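Long-range contact in nonribosomal peptide synthase (Streptomyces sp. MJ635-86F5, PDB 5JJP), which probably activates an aliphatic beta-amino acid by adenylation at the expense of ATP, as an adenylation enzyme of the ANL superfamily: residues K195-F207 with P388-A400. Sequence-based numbering, arbitrary orientation.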
loop_
_atom_site.group_PDB
_atom_site.type_symbol
_atom_site.label_atom_id
_atom_site.label_comp_id
_atom_site.label_asym_id
_atom_site.label_seq_id
_atom_site.Cartn_x
_atom_site.Cartn_y
_atom_site.Cartn_z
ATOM N N LYS A 195 12.193 9.434 -7.943
ATOM C CA LYS A 195 10.986 10.112 -8.431
ATOM C C LYS A 195 9.818 9.980 -7.450
ATOM O O LYS A 195 9.668 8.975 -6.753
ATOM C CB LYS A 195 10.563 9.522 -9.751
ATOM C CG LYS A 195 11.448 9.895 -10.906
ATOM C CD LYS A 195 10.818 9.390 -12.185
ATOM C CE LYS A 195 11.838 9.141 -13.290
ATOM N NZ LYS A 195 11.324 8.047 -14.170
ATOM N N GLY A 196 8.991 11.009 -7.395
ATOM C CA GLY A 196 7.927 11.084 -6.428
ATOM C C GLY A 196 6.629 10.655 -7.103
ATOM O O GLY A 196 6.043 11.412 -7.868
ATOM N N VAL A 197 6.164 9.459 -6.792
ATOM C CA VAL A 197 4.919 8.970 -7.330
ATOM C C VAL A 197 3.754 9.599 -6.562
ATOM O O VAL A 197 3.635 9.410 -5.356
ATOM C CB VAL A 197 4.875 7.428 -7.264
ATOM C CG1 VAL A 197 3.484 6.894 -7.631
ATOM C CG2 VAL A 197 5.911 6.869 -8.192
ATOM N N VAL A 198 2.887 10.299 -7.271
ATOM C CA VAL A 198 1.806 11.024 -6.658
ATOM C C VAL A 198 0.538 10.201 -6.858
ATOM O O VAL A 198 0.121 9.989 -7.979
ATOM C CB VAL A 198 1.599 12.418 -7.306
ATOM C CG1 VAL A 198 0.454 13.170 -6.663
ATOM C CG2 VAL A 198 2.888 13.239 -7.234
ATOM N N MET A 199 -0.070 9.740 -5.753
ATOM C CA MET A 199 -1.313 8.944 -5.859
ATOM C C MET A 199 -2.514 9.729 -5.357
ATOM O O MET A 199 -2.505 10.197 -4.238
ATOM C CB MET A 199 -1.178 7.661 -5.052
ATOM C CG MET A 199 -2.268 6.658 -5.322
ATOM S SD MET A 199 -2.297 6.059 -7.039
ATOM C CE MET A 199 -0.748 5.136 -7.018
ATOM N N SER A 200 -3.549 9.860 -6.170
ATOM C CA SER A 200 -4.772 10.534 -5.754
ATOM C C SER A 200 -5.619 9.615 -4.835
ATOM O O SER A 200 -5.439 8.403 -4.800
ATOM C CB SER A 200 -5.606 10.936 -6.987
ATOM O OG SER A 200 -6.286 9.827 -7.587
ATOM N N HIS A 201 -6.588 10.210 -4.157
ATOM C CA HIS A 201 -7.564 9.459 -3.424
ATOM C C HIS A 201 -8.314 8.544 -4.355
ATOM O O HIS A 201 -8.574 7.366 -4.075
ATOM C CB HIS A 201 -8.533 10.398 -2.718
ATOM C CG HIS A 201 -7.917 11.176 -1.611
ATOM N ND1 HIS A 201 -7.997 10.778 -0.292
ATOM C CD2 HIS A 201 -7.213 12.332 -1.611
ATOM C CE1 HIS A 201 -7.339 11.643 0.468
ATOM N NE2 HIS A 201 -6.877 12.609 -0.309
ATOM N N ARG A 202 -8.834 9.144 -5.389
ATOM C CA ARG A 202 -9.672 8.453 -6.347
ATOM C C ARG A 202 -8.962 7.195 -6.821
ATOM O O ARG A 202 -9.568 6.127 -6.936
ATOM C CB ARG A 202 -9.936 9.459 -7.458
ATOM C CG ARG A 202 -10.451 8.940 -8.766
ATOM C CD ARG A 202 -10.754 10.061 -9.758
ATOM N NE ARG A 202 -9.587 10.585 -10.447
ATOM C CZ ARG A 202 -9.652 11.393 -11.524
ATOM N NH1 ARG A 202 -10.809 11.757 -12.034
ATOM N NH2 ARG A 202 -8.550 11.873 -12.089
ATOM N N ALA A 203 -7.667 7.313 -7.113
ATOM C CA ALA A 203 -6.942 6.215 -7.748
ATOM C C ALA A 203 -6.757 5.098 -6.768
ATOM O O ALA A 203 -6.881 3.927 -7.135
ATOM C CB ALA A 203 -5.604 6.658 -8.280
ATOM N N ASN A 204 -6.380 5.434 -5.551
ATOM C CA ASN A 204 -6.140 4.394 -4.578
ATOM C C ASN A 204 -7.437 3.744 -4.117
ATOM O O ASN A 204 -7.511 2.528 -3.938
ATOM C CB ASN A 204 -5.262 4.861 -3.407
ATOM C CG ASN A 204 -4.634 3.684 -2.671
ATOM O OD1 ASN A 204 -4.052 2.762 -3.305
ATOM N ND2 ASN A 204 -4.818 3.645 -1.394
ATOM N N ILE A 205 -8.491 4.539 -4.036
ATOM C CA ILE A 205 -9.825 3.996 -3.766
ATOM C C ILE A 205 -10.219 3.012 -4.867
ATOM O O ILE A 205 -10.780 1.934 -4.593
ATOM C CB ILE A 205 -10.844 5.116 -3.587
ATOM C CG1 ILE A 205 -10.637 5.801 -2.234
ATOM C CG2 ILE A 205 -12.264 4.566 -3.612
ATOM C CD1 ILE A 205 -11.324 7.122 -2.126
ATOM N N ALA A 206 -9.837 3.316 -6.095
ATOM C CA ALA A 206 -10.240 2.435 -7.225
ATOM C C ALA A 206 -9.515 1.100 -7.116
ATOM O O ALA A 206 -10.052 0.074 -7.424
ATOM C CB ALA A 206 -9.944 3.109 -8.559
ATOM N N PHE A 207 -8.274 1.152 -6.656
ATOM C CA PHE A 207 -7.532 -0.011 -6.383
ATOM C C PHE A 207 -8.248 -0.931 -5.343
ATOM O O PHE A 207 -8.449 -2.090 -5.590
ATOM C CB PHE A 207 -6.165 0.355 -5.891
ATOM C CG PHE A 207 -5.338 -0.833 -5.543
ATOM C CD1 PHE A 207 -4.859 -1.663 -6.526
ATOM C CD2 PHE A 207 -5.097 -1.178 -4.199
ATOM C CE1 PHE A 207 -4.140 -2.816 -6.207
ATOM C CE2 PHE A 207 -4.377 -2.302 -3.881
ATOM C CZ PHE A 207 -3.888 -3.116 -4.884
ATOM N N PRO A 388 -8.136 2.650 -13.533
ATOM C CA PRO A 388 -8.460 3.784 -12.707
ATOM C C PRO A 388 -7.525 4.029 -11.511
ATOM O O PRO A 388 -7.579 5.083 -10.882
ATOM C CB PRO A 388 -9.880 3.440 -12.225
ATOM C CG PRO A 388 -9.930 1.955 -12.167
ATOM C CD PRO A 388 -9.074 1.528 -13.313
ATOM N N ALA A 389 -6.682 3.063 -11.201
ATOM C CA ALA A 389 -5.759 3.164 -10.074
ATOM C C ALA A 389 -4.407 3.800 -10.365
ATOM O O ALA A 389 -3.545 3.854 -9.488
ATOM C CB ALA A 389 -5.577 1.794 -9.480
ATOM N N LEU A 390 -4.227 4.384 -11.523
ATOM C CA LEU A 390 -2.954 5.007 -11.851
ATOM C C LEU A 390 -2.657 6.272 -11.064
ATOM O O LEU A 390 -3.554 7.083 -10.749
ATOM C CB LEU A 390 -2.877 5.317 -13.341
ATOM C CG LEU A 390 -2.954 4.068 -14.241
ATOM C CD1 LEU A 390 -3.123 4.430 -15.689
ATOM C CD2 LEU A 390 -1.731 3.191 -14.067
ATOM N N PHE A 391 -1.358 6.388 -10.726
ATOM C CA PHE A 391 -0.763 7.607 -10.190
ATOM C C PHE A 391 -1.073 8.807 -11.083
ATOM O O PHE A 391 -1.495 8.633 -12.240
ATOM C CB PHE A 391 0.742 7.435 -9.966
ATOM C CG PHE A 391 1.578 7.525 -11.210
ATOM C CD1 PHE A 391 1.338 6.696 -12.316
ATOM C CD2 PHE A 391 2.625 8.436 -11.292
ATOM C CE1 PHE A 391 2.144 6.774 -13.462
ATOM C CE2 PHE A 391 3.410 8.512 -12.434
ATOM C CZ PHE A 391 3.146 7.710 -13.507
ATOM N N SER A 392 -1.004 10.002 -10.514
ATOM C CA SER A 392 -1.345 11.227 -11.252
ATOM C C SER A 392 -0.163 11.798 -12.012
ATOM O O SER A 392 -0.350 12.606 -12.911
ATOM C CB SER A 392 -1.852 12.302 -10.303
ATOM O OG SER A 392 -3.009 11.798 -9.651
ATOM N N GLY A 393 1.045 11.425 -11.581
ATOM C CA GLY A 393 2.245 11.875 -12.233
ATOM C C GLY A 393 3.401 11.762 -11.307
ATOM O O GLY A 393 3.243 11.410 -10.129
ATOM N N TYR A 394 4.573 12.109 -11.809
ATOM C CA TYR A 394 5.756 12.178 -10.983
ATOM C C TYR A 394 5.931 13.621 -10.524
ATOM O O TYR A 394 5.802 14.553 -11.316
ATOM C CB TYR A 394 6.964 11.760 -11.785
ATOM C CG TYR A 394 6.955 10.319 -12.220
ATOM C CD1 TYR A 394 7.094 9.292 -11.270
ATOM C CD2 TYR A 394 6.830 9.963 -13.568
ATOM C CE1 TYR A 394 7.113 7.955 -11.649
ATOM C CE2 TYR A 394 6.815 8.632 -13.953
ATOM C CZ TYR A 394 6.942 7.624 -12.984
ATOM O OH TYR A 394 6.948 6.280 -13.322
ATOM N N TRP A 395 6.158 13.812 -9.244
ATOM C CA TRP A 395 6.075 15.144 -8.623
ATOM C C TRP A 395 7.067 16.125 -9.255
ATOM O O TRP A 395 8.226 15.810 -9.413
ATOM C CB TRP A 395 6.355 15.027 -7.136
ATOM C CG TRP A 395 6.356 16.306 -6.459
ATOM C CD1 TRP A 395 7.459 17.113 -6.234
ATOM C CD2 TRP A 395 5.245 17.009 -5.957
ATOM N NE1 TRP A 395 7.074 18.266 -5.598
ATOM C CE2 TRP A 395 5.721 18.220 -5.418
ATOM C CE3 TRP A 395 3.895 16.733 -5.888
ATOM C CZ2 TRP A 395 4.901 19.125 -4.811
ATOM C CZ3 TRP A 395 3.065 17.640 -5.304
ATOM C CH2 TRP A 395 3.566 18.819 -4.756
ATOM N N ALA A 396 6.558 17.234 -9.733
ATOM C CA ALA A 396 7.360 18.320 -10.342
ATOM C C ALA A 396 8.119 17.897 -11.593
ATOM O O ALA A 396 9.098 18.535 -11.922
ATOM C CB ALA A 396 8.325 18.906 -9.312
ATOM N N ASP A 397 7.638 16.868 -12.296
ATOM C CA ASP A 397 8.347 16.292 -13.409
ATOM C C ASP A 397 7.386 15.947 -14.550
ATOM O O ASP A 397 7.127 14.768 -14.834
ATOM C CB ASP A 397 9.113 15.069 -12.947
ATOM C CG ASP A 397 10.233 14.662 -13.921
ATOM O OD1 ASP A 397 10.152 14.982 -15.121
ATOM O OD2 ASP A 397 11.188 13.989 -13.476
ATOM N N PRO A 398 6.876 16.984 -15.246
ATOM C CA PRO A 398 5.941 16.748 -16.327
ATOM C C PRO A 398 6.497 15.884 -17.462
ATOM O O PRO A 398 5.743 15.131 -18.102
ATOM C CB PRO A 398 5.591 18.165 -16.818
ATOM C CG PRO A 398 6.608 19.077 -16.228
ATOM C CD PRO A 398 7.072 18.416 -14.965
ATOM N N GLU A 399 7.788 15.980 -17.745
ATOM C CA GLU A 399 8.302 15.211 -18.851
ATOM C C GLU A 399 8.403 13.736 -18.528
ATOM O O GLU A 399 8.043 12.914 -19.378
ATOM C CB GLU A 399 9.549 15.803 -19.558
ATOM C CG GLU A 399 10.704 16.376 -18.780
ATOM C CD GLU A 399 11.920 16.504 -19.705
ATOM O OE1 GLU A 399 12.941 15.784 -19.538
ATOM O OE2 GLU A 399 11.803 17.295 -20.660
ATOM N N ALA A 400 8.816 13.378 -17.315
ATOM C CA ALA A 400 8.761 11.967 -16.924
ATOM C C ALA A 400 7.301 11.494 -16.808
ATOM O O ALA A 400 6.974 10.352 -17.123
ATOM C CB ALA A 400 9.509 11.740 -15.637
HETATM O O HOH W 1 9.436 13.462 -9.159
HETATM O O HOH W 2 -3.733 9.125 -9.052
#
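Lys195 lays its extended chain across the ring of Tyr394, with CD 3.9 Å from the ring centroid in a CH-pi contact and NZ farther along over the same face, 4.7 Å from the centroid in a cation-pi contact. The opposite face is covered by Phe391 CE2, so the phenol is sandwiched. With CG1 anti to the backbone N (chi1 171°), Val197 sets that branch against Phe391 CB and the other, CG2, 3.8 Å from Tyr394 CE1. The backbones join through three hydrogen bonds: Trp395 N donates to Gly196 O (2.8 Å), Val198 N to Gly393 O, and Ser392 N to Val198 O in a nearly straight bond (167°). With these bonds the short, weakly bonded strand 393-394 borders a small antiparallel sheet of the ANL adenylating-enzyme fold, whose middle strand is 196-200 and whose other outer strand is 181-186. On the sheet side away from Val197 and Tyr394, Val198 CG2 meets the Trp395 ring edge in plane, 3.9 Å from CE3. Farther along, Ala206 CB packs on Pro388 CB, whereas Ala203 meets backbone, through CA-H...O contacts from its CA to Pro388 O and from Ala389 CA to its O; a water bridges Ser200 N, Leu390 O and Ser392 OG. Replacing Tyr394 by an alanine is likely to leave Lys195 without its aromatic platform, bare one side of Phe391, and deprive Glu333 of the hydroxyl it hydrogen-bonds. Outside the pair, Tyr394 N hydrogen-bonds to Thr401 OG1, and Phe419 meets Phe391 edge-to-face.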